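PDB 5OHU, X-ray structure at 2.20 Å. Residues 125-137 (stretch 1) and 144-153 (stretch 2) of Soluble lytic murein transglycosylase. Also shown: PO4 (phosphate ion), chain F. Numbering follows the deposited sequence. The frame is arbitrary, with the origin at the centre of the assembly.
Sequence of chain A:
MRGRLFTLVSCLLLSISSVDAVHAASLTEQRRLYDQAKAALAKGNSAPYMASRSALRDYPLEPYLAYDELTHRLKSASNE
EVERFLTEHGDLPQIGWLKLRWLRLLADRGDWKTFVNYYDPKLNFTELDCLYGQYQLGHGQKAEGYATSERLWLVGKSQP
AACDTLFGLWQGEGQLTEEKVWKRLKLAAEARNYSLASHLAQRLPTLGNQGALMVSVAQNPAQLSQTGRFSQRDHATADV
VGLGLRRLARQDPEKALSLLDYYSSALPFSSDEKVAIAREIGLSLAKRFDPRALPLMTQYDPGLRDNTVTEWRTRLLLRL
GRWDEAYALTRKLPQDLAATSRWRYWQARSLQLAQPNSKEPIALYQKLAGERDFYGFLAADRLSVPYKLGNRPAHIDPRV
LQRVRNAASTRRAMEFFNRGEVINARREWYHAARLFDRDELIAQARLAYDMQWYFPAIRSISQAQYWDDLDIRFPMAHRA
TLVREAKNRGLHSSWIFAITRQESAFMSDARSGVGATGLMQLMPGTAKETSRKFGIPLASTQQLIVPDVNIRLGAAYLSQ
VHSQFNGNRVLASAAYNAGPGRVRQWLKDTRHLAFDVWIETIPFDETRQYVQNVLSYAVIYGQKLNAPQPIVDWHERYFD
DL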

ATOM      1  N   PHE A 125      14.481 -12.924  -2.634  1.00 23.80           N
ATOM      2  CA  PHE A 125      15.842 -12.403  -2.673  1.00 28.86           C
ATOM      3  C   PHE A 125      16.354 -12.524  -4.103  1.00 22.21           C
ATOM      4  O   PHE A 125      16.632 -13.629  -4.579  1.00 23.53           O
ATOM      5  CB  PHE A 125      16.754 -13.146  -1.703  1.00 29.06           C
ATOM      6  CG  PHE A 125      16.468 -12.855  -0.262  1.00 26.82           C
ATOM      7  CD1 PHE A 125      16.551 -11.562   0.227  1.00 26.29           C
ATOM      8  CD2 PHE A 125      16.133 -13.882   0.611  1.00 22.64           C
ATOM      9  CE1 PHE A 125      16.305 -11.295   1.572  1.00 34.98           C
ATOM     10  CE2 PHE A 125      15.885 -13.623   1.948  1.00 20.84           C
ATOM     11  CZ  PHE A 125      15.967 -12.330   2.432  1.00 27.52           C
ATOM     12  N   THR A 126      16.459 -11.384  -4.789  1.00 18.89           N
ATOM     13  CA  THR A 126      17.004 -11.368  -6.141  1.00 19.67           C
ATOM     14  C   THR A 126      18.365 -12.057  -6.217  1.00 20.07           C
ATOM     15  O   THR A 126      18.679 -12.706  -7.220  1.00 20.54           O
ATOM     16  CB  THR A 126      17.111  -9.913  -6.623  1.00 30.66           C
ATOM     17  OG1 THR A 126      15.811  -9.324  -6.639  1.00 34.06           O
ATOM     18  CG2 THR A 126      17.696  -9.832  -8.024  1.00 13.87           C
ATOM     19  N   GLU A 127      19.182 -11.934  -5.168  1.00 20.55           N
ATOM     20  CA  GLU A 127      20.498 -12.557  -5.175  1.00 18.72           C
ATOM     21  C   GLU A 127      20.401 -14.072  -5.326  1.00 22.77           C
ATOM     22  O   GLU A 127      21.177 -14.683  -6.071  1.00 24.42           O
ATOM     23  CB  GLU A 127      21.246 -12.187  -3.896  1.00 21.15           C
ATOM     24  CG  GLU A 127      22.656 -12.758  -3.825  1.00 23.91           C
ATOM     25  CD  GLU A 127      23.372 -12.400  -2.523  1.00 37.83           C
ATOM     26  OE1 GLU A 127      24.564 -12.741  -2.394  1.00 38.41           O
ATOM     27  OE2 GLU A 127      22.750 -11.772  -1.631  1.00 39.37           O
ATOM     28  N   LEU A 128      19.454 -14.697  -4.632  1.00 19.04           N
ATOM     29  CA  LEU A 128      19.296 -16.141  -4.760  1.00 19.01           C
ATOM     30  C   LEU A 128      18.752 -16.518  -6.137  1.00 15.14           C
ATOM     31  O   LEU A 128      19.193 -17.505  -6.740  1.00 20.66           O
ATOM     32  CB  LEU A 128      18.378 -16.668  -3.650  1.00 16.84           C
ATOM     33  CG  LEU A 128      18.779 -16.436  -2.200  1.00 15.79           C
ATOM     34  CD1 LEU A 128      17.638 -16.833  -1.286  1.00 21.87           C
ATOM     35  CD2 LEU A 128      20.048 -17.218  -1.844  1.00 16.08           C
ATOM     36  N   ASP A 129      17.791 -15.749  -6.646  1.00 15.40           N
ATOM     37  CA  ASP A 129      17.303 -15.975  -8.003  1.00 19.91           C
ATOM     38  C   ASP A 129      18.451 -15.967  -9.003  1.00 15.81           C
ATOM     39  O   ASP A 129      18.520 -16.818  -9.897  1.00 18.19           O
ATOM     40  CB  ASP A 129      16.254 -14.919  -8.373  1.00 19.87           C
ATOM     41  CG  ASP A 129      15.066 -14.908  -7.423  1.00 27.05           C
ATOM     42  OD1 ASP A 129      14.923 -15.851  -6.607  1.00 28.75           O
ATOM     43  OD2 ASP A 129      14.258 -13.954  -7.502  1.00 31.25           O
ATOM     44  N   CYS A 130      19.392 -15.043  -8.842  1.00 15.85           N
ATOM     45  CA  CYS A 130      20.517 -14.997  -9.776  1.00 14.61           C
ATOM     46  C   CYS A 130      21.445 -16.186  -9.601  1.00 20.61           C
ATOM     47  O   CYS A 130      21.877 -16.784 -10.596  1.00 19.25           O
ATOM     48  CB  CYS A 130      21.256 -13.678  -9.614  1.00 18.32           C
ATOM     49  SG  CYS A 130      20.249 -12.397 -10.428  1.00 34.40           S
ATOM     50  N   LEU A 131      21.737 -16.566  -8.347  1.00 15.06           N
ATOM     51  CA  LEU A 131      22.491 -17.792  -8.113  1.00 15.33           C
ATOM     52  C   LEU A 131      21.762 -18.992  -8.705  1.00 16.34           C
ATOM     53  O   LEU A 131      22.395 -19.907  -9.240  1.00 16.13           O
ATOM     54  CB  LEU A 131      22.723 -17.975  -6.614  1.00 15.56           C
ATOM     55  CG  LEU A 131      23.664 -16.919  -6.019  1.00 20.15           C
ATOM     56  CD1 LEU A 131      23.686 -16.991  -4.502  1.00 15.81           C
ATOM     57  CD2 LEU A 131      25.050 -17.134  -6.580  1.00 15.63           C
ATOM     58  N   TYR A 132      20.425 -19.002  -8.638  1.00 15.37           N
ATOM     59  CA  TYR A 132      19.685 -20.126  -9.211  1.00 15.49           C
ATOM     60  C   TYR A 132      19.811 -20.154 -10.727  1.00 16.54           C
ATOM     61  O   TYR A 132      19.965 -21.228 -11.323  1.00 15.56           O
ATOM     62  CB  TYR A 132      18.217 -20.065  -8.796  1.00 16.60           C
ATOM     63  CG  TYR A 132      17.408 -21.248  -9.259  1.00 20.86           C
ATOM     64  CD1 TYR A 132      17.726 -22.548  -8.841  1.00 17.97           C
ATOM     65  CD2 TYR A 132      16.320 -21.068 -10.120  1.00 21.68           C
ATOM     66  CE1 TYR A 132      16.972 -23.644  -9.269  1.00 18.83           C
ATOM     67  CE2 TYR A 132      15.550 -22.144 -10.552  1.00 26.42           C
ATOM     68  CZ  TYR A 132      15.873 -23.425 -10.121  1.00 30.96           C
ATOM     69  OH  TYR A 132      15.105 -24.478 -10.560  1.00 32.11           O
ATOM     70  N   GLY A 133      19.745 -18.984 -11.370  1.00 16.53           N
ATOM     71  CA  GLY A 133      20.025 -18.929 -12.798  1.00 15.05           C
ATOM     72  C   GLY A 133      21.398 -19.479 -13.145  1.00 15.20           C
ATOM     73  O   GLY A 133      21.553 -20.216 -14.123  1.00 27.56           O
ATOM     74  N   GLN A 134      22.411 -19.138 -12.344  1.00 19.59           N
ATOM     75  CA  GLN A 134      23.738 -19.714 -12.546  1.00 18.70           C
ATOM     76  C   GLN A 134      23.688 -21.233 -12.453  1.00 23.52           C
ATOM     77  O   GLN A 134      24.284 -21.940 -13.276  1.00 25.31           O
ATOM     78  CB  GLN A 134      24.735 -19.157 -11.521  1.00 20.65           C
ATOM     79  CG  GLN A 134      25.113 -17.683 -11.712  1.00 24.53           C
ATOM     80  CD  GLN A 134      26.055 -17.152 -10.625  1.00 25.85           C
ATOM     81  OE1 GLN A 134      25.866 -16.045 -10.115  1.00 29.33           O
ATOM     82  NE2 GLN A 134      27.060 -17.947 -10.258  1.00 20.72           N
ATOM     83  N   TYR A 135      22.974 -21.756 -11.459  1.00 21.14           N
ATOM     84  CA  TYR A 135      22.834 -23.203 -11.359  1.00 16.86           C
ATOM     85  C   TYR A 135      22.229 -23.782 -12.636  1.00 19.47           C
ATOM     86  O   TYR A 135      22.680 -24.819 -13.139  1.00 18.49           O
ATOM     87  CB  TYR A 135      21.970 -23.575 -10.156  1.00 16.48           C
ATOM     88  CG  TYR A 135      21.538 -25.023 -10.183  1.00 20.24           C
ATOM     89  CD1 TYR A 135      22.348 -26.014  -9.633  1.00 23.91           C
ATOM     90  CD2 TYR A 135      20.348 -25.406 -10.780  1.00 16.76           C
ATOM     91  CE1 TYR A 135      21.978 -27.331  -9.670  1.00 25.62           C
ATOM     92  CE2 TYR A 135      19.959 -26.732 -10.816  1.00 16.84           C
ATOM     93  CZ  TYR A 135      20.782 -27.683 -10.268  1.00 24.54           C
ATOM     94  OH  TYR A 135      20.425 -29.004 -10.279  1.00 31.22           O
ATOM     95  N   GLN A 136      21.169 -23.152 -13.146  1.00 17.45           N
ATOM     96  CA  GLN A 136      20.549 -23.660 -14.363  1.00 22.99           C
ATOM     97  C   GLN A 136      21.526 -23.626 -15.532  1.00 27.20           C
ATOM     98  O   GLN A 136      21.601 -24.588 -16.300  1.00 26.10           O
ATOM     99  CB  GLN A 136      19.278 -22.874 -14.688  1.00 20.95           C
ATOM    100  CG  GLN A 136      18.214 -22.998 -13.621  1.00 21.54           C
ATOM    101  CD  GLN A 136      17.031 -22.086 -13.840  1.00 28.28           C
ATOM    102  OE1 GLN A 136      15.886 -22.533 -13.795  1.00 31.12           O
ATOM    103  NE2 GLN A 136      17.294 -20.797 -14.075  1.00 26.92           N
ATOM    104  N   LEU A 137      22.306 -22.545 -15.669  1.00 24.13           N
ATOM    105  CA  LEU A 137      23.228 -22.474 -16.801  1.00 27.77           C
ATOM    106  C   LEU A 137      24.280 -23.573 -16.726  1.00 31.57           C
ATOM    107  O   LEU A 137      24.619 -24.183 -17.745  1.00 34.83           O
ATOM    108  CB  LEU A 137      23.896 -21.099 -16.885  1.00 25.11           C
ATOM    109  CG  LEU A 137      22.982 -19.966 -17.338  1.00 23.21           C
ATOM    110  CD1 LEU A 137      23.803 -18.733 -17.668  1.00 31.99           C
ATOM    111  CD2 LEU A 137      22.186 -20.420 -18.523  1.00 17.57           C
ATOM    112  N   GLU A 144      15.975 -22.702 -19.518  1.00 41.35           N
ATOM    113  CA  GLU A 144      15.390 -22.086 -18.336  1.00 37.54           C
ATOM    114  C   GLU A 144      16.326 -21.048 -17.728  1.00 25.58           C
ATOM    115  O   GLU A 144      15.858 -20.055 -17.161  1.00 25.76           O
ATOM    116  CB  GLU A 144      15.023 -23.151 -17.302  1.00 44.89           C
ATOM    117  CG  GLU A 144      14.008 -24.180 -17.797  1.00 60.45           C
ATOM    118  CD  GLU A 144      14.653 -25.474 -18.274  1.00 72.13           C
ATOM    119  OE1 GLU A 144      15.610 -25.425 -19.079  1.00 65.49           O
ATOM    120  OE2 GLU A 144      14.198 -26.550 -17.832  1.00 84.73           O
ATOM    121  N   GLY A 145      17.638 -21.261 -17.841  1.00 17.10           N
ATOM    122  CA  GLY A 145      18.591 -20.298 -17.310  1.00 30.30           C
ATOM    123  C   GLY A 145      18.621 -19.010 -18.109  1.00 36.53           C
ATOM    124  O   GLY A 145      18.763 -17.920 -17.545  1.00 25.51           O
ATOM    125  N   TYR A 146      18.493 -19.119 -19.435  1.00 39.12           N
ATOM    126  CA  TYR A 146      18.298 -17.936 -20.264  1.00 30.24           C
ATOM    127  C   TYR A 146      17.031 -17.195 -19.852  1.00 27.49           C
ATOM    128  O   TYR A 146      17.035 -15.968 -19.691  1.00 25.04           O
ATOM    129  CB  TYR A 146      18.251 -18.324 -21.746  1.00 27.47           C
ATOM    130  CG  TYR A 146      19.563 -18.853 -22.323  1.00 30.35           C
ATOM    131  CD1 TYR A 146      20.703 -18.957 -21.541  1.00 29.41           C
ATOM    132  CD2 TYR A 146      19.659 -19.223 -23.657  1.00 33.77           C
ATOM    133  CE1 TYR A 146      21.888 -19.425 -22.061  1.00 30.88           C
ATOM    134  CE2 TYR A 146      20.842 -19.692 -24.189  1.00 33.22           C
ATOM    135  CZ  TYR A 146      21.957 -19.794 -23.383  1.00 39.96           C
ATOM    136  OH  TYR A 146      23.152 -20.264 -23.891  1.00 42.09           O
ATOM    137  N   ALA A 147      15.939 -17.921 -19.636  1.00 25.30           N
ATOM    138  CA  ALA A 147      14.717 -17.240 -19.234  1.00 25.07           C
ATOM    139  C   ALA A 147      14.854 -16.609 -17.856  1.00 28.76           C
ATOM    140  O   ALA A 147      14.235 -15.578 -17.584  1.00 34.25           O
ATOM    141  CB  ALA A 147      13.537 -18.200 -19.260  1.00 22.27           C
ATOM    142  N   THR A 148      15.651 -17.203 -16.968  1.00 23.63           N
ATOM    143  CA  THR A 148      15.872 -16.567 -15.675  1.00 23.11           C
ATOM    144  C   THR A 148      16.719 -15.310 -15.824  1.00 16.81           C
ATOM    145  O   THR A 148      16.422 -14.277 -15.213  1.00 16.91           O
ATOM    146  CB  THR A 148      16.540 -17.546 -14.708  1.00 23.69           C
ATOM    147  OG1 THR A 148      15.744 -18.730 -14.604  1.00 26.73           O
ATOM    148  CG2 THR A 148      16.698 -16.913 -13.321  1.00 17.61           C
ATOM    149  N   SER A 149      17.780 -15.387 -16.631  1.00 20.00           N
ATOM    150  CA  SER A 149      18.626 -14.225 -16.882  1.00 26.07           C
ATOM    151  C   SER A 149      17.816 -13.055 -17.431  1.00 19.62           C
ATOM    152  O   SER A 149      17.905 -11.931 -16.924  1.00 23.63           O
ATOM    153  CB  SER A 149      19.742 -14.593 -17.864  1.00 26.13           C
ATOM    154  OG  SER A 149      20.522 -15.658 -17.378  1.00 25.90           O
ATOM    155  N   GLU A 150      17.030 -13.300 -18.481  1.00 22.95           N
ATOM    156  CA  GLU A 150      16.306 -12.210 -19.127  1.00 28.42           C
ATOM    157  C   GLU A 150      15.324 -11.560 -18.168  1.00 29.07           C
ATOM    158  O   GLU A 150      15.242 -10.329 -18.093  1.00 35.20           O
ATOM    159  CB  GLU A 150      15.584 -12.724 -20.369  1.00 36.39           C
ATOM    160  CG  GLU A 150      14.963 -11.632 -21.212  1.00 49.64           C
ATOM    161  CD  GLU A 150      14.740 -12.075 -22.639  1.00 60.51           C
ATOM    162  OE1 GLU A 150      15.655 -12.698 -23.222  1.00 63.14           O
ATOM    163  OE2 GLU A 150      13.649 -11.806 -23.176  1.00 69.35           O
ATOM    164  N   ARG A 151      14.591 -12.371 -17.405  1.00 28.97           N
ATOM    165  CA  ARG A 151      13.641 -11.826 -16.436  1.00 32.50           C
ATOM    166  C   ARG A 151      14.344 -10.974 -15.379  1.00 19.89           C
ATOM    167  O   ARG A 151      13.844  -9.916 -14.981  1.00 22.97           O
ATOM    168  CB  ARG A 151      12.863 -12.966 -15.776  1.00 30.47           C
ATOM    169  CG  ARG A 151      11.846 -12.511 -14.739  1.00 46.94           C
ATOM    170  CD  ARG A 151      11.215 -13.692 -13.999  1.00 57.57           C
ATOM    171  NE  ARG A 151      12.177 -14.428 -13.173  1.00 65.37           N
ATOM    172  CZ  ARG A 151      12.465 -14.138 -11.903  1.00 70.30           C
ATOM    173  NH1 ARG A 151      11.873 -13.115 -11.291  1.00 66.44           N
ATOM    174  NH2 ARG A 151      13.351 -14.874 -11.239  1.00 71.50           N
ATOM    175  N   LEU A 152      15.488 -11.432 -14.884  1.00 13.92           N
ATOM    176  CA  LEU A 152      16.225 -10.614 -13.933  1.00 13.63           C
ATOM    177  C   LEU A 152      16.930  -9.457 -14.614  1.00 19.56           C
ATOM    178  O   LEU A 152      17.249  -8.465 -13.948  1.00 17.84           O
ATOM    179  CB  LEU A 152      17.243 -11.464 -13.168  1.00 17.00           C
ATOM    180  CG  LEU A 152      16.535 -12.427 -12.218  1.00 28.45           C
ATOM    181  CD1 LEU A 152      17.407 -13.663 -11.971  1.00 28.22           C
ATOM    182  CD2 LEU A 152      16.215 -11.706 -10.935  1.00 32.40           C
ATOM    183  N   TRP A 153      17.197  -9.577 -15.917  1.00 16.59           N
ATOM    184  CA  TRP A 153      17.877  -8.513 -16.640  1.00 16.72           C
ATOM    185  C   TRP A 153      16.913  -7.380 -16.965  1.00 24.09           C
ATOM    186  O   TRP A 153      17.298  -6.206 -16.911  1.00 21.36           O
ATOM    187  CB  TRP A 153      18.516  -9.066 -17.921  1.00 20.57           C
ATOM    188  CG  TRP A 153      18.996  -7.988 -18.852  1.00 24.57           C
ATOM    189  CD1 TRP A 153      18.327  -7.461 -19.926  1.00 22.55           C
ATOM    190  CD2 TRP A 153      20.247  -7.293 -18.777  1.00 23.23           C
ATOM    191  NE1 TRP A 153      19.084  -6.487 -20.521  1.00 19.47           N
ATOM    192  CE2 TRP A 153      20.267  -6.358 -19.837  1.00 18.06           C
ATOM    193  CE3 TRP A 153      21.348  -7.363 -17.910  1.00 19.63           C
ATOM    194  CZ2 TRP A 153      21.335  -5.493 -20.047  1.00 13.74           C
ATOM    195  CZ3 TRP A 153      22.407  -6.512 -18.114  1.00 21.28           C
ATOM    196  CH2 TRP A 153      22.400  -5.587 -19.181  1.00 18.96           C
TER
HETATM  197  P   PO4 F 705      15.874 -28.481 -10.403  1.00102.97           P
HETATM  198  O1  PO4 F 705      16.198 -27.022 -10.622  1.00102.53           O
HETATM  199  O2  PO4 F 705      17.137 -29.257 -10.110  1.00 91.92           O
HETATM  200  O3  PO4 F 705      15.216 -29.056 -11.638  1.00103.45           O
HETATM  201  O4  PO4 F 705      14.924 -28.580  -9.233  1.00107.37           O

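Two helices, 126-137 and 144-153, pack side by side and run nearly antiparallel, at 153° between their N-to-C directions. Their axes approach to 8.1 Å, which is close for a helix pair. Two glycines lie in the interface. The nearest CA atoms across the contact are those of Gln-136 and Gly-145, 4.9 Å apart.

Gly-145 leaves room for its neighbours. A CB on Gly-145 would point toward the other helix and would lie 2.6 Å from Leu-137 CD2, a clash, and 3.3 Å from Gln-136 CB. In its absence, Leu-137 CD2 rests 3.8 Å from Gly-145 CA. Gly-133 plays a similar part on the other helix. A CB on Gly-133 would lie a tight 3.3 Å from Thr-148 CG2, whereas the deposited Gly-133 CA sits 3.9 Å from that methyl.

Gln-136 makes the hydrogen bond that joins the two helices. Its CA-to-CB bond points toward the partner helix, and chi1 m with chi2 t extends the chain across Gly-145. Gln-136 NE2 donates to Thr-148 OG1 at 2.6 Å, with an N-H...acceptor angle of 160°. The bond is short and fairly straight. NE2 of Gln-136 also lies 3.5 Å from Gly-145 CA, so the amide passes close over the glycine.

Thr-148 has chi1 m, at -56°. This rotamer places Thr-148 OG1 back along its own helix, where it donates to Glu-144 O at 2.9 Å. The hydroxyl therefore gives one hydrogen bond within its helix and accepts one from Gln-136. The same rotamer turns the methyl to the other helix, with Thr-148 CG2 3.9 Å from Asp-129 O. Ser-149 has the same m rotamer, and Ser-149 OG donates to Gly-145 O at 2.9 Å. Its CA-to-CB bond points sideways, and its side chain stays out of the contact.

Leu-152 has the largest area covered by the other stretch. Its CA-to-CB bond points toward the first helix, with chi1 m and chi2 t. Leu-152 CD1 lies 3.5 Å from Cys-130 SG and Leu-152 CD2 lies 3.8 Å from Thr-126 CG2, while both methyls pack against Asp-129 CB. Cys-130 is also bonded covalently to a group elsewhere in the structure.

Leu-137 starts sideways, but its m, t conformation brings its end nearer to the second helix. There Leu-137 CD2 meets Tyr-146 CD1 at 3.7 Å. The CA-to-CB bond of Tyr-146 points away, yet its end comes nearer and its ring joins this apolar contact.

Arg-151 is exposed and starts sideways. It is extended through chi1 and chi2, both t, then turns at chi3 p. Its end thus approaches Asp-129, and NH2 of Arg-151 forms a long salt bridge of 4.0 Å with Asp-129 OD2. The carboxylate oxygen lies at the guanidinium edge.

Tyr-132, with chi1 t, donates from OH to PO4 O1 at 2.8 Å. Tyr-135, also t, brings its OH to 3.3 Å from PO4 O2. The phosphate probably comes from the crystallisation liquor.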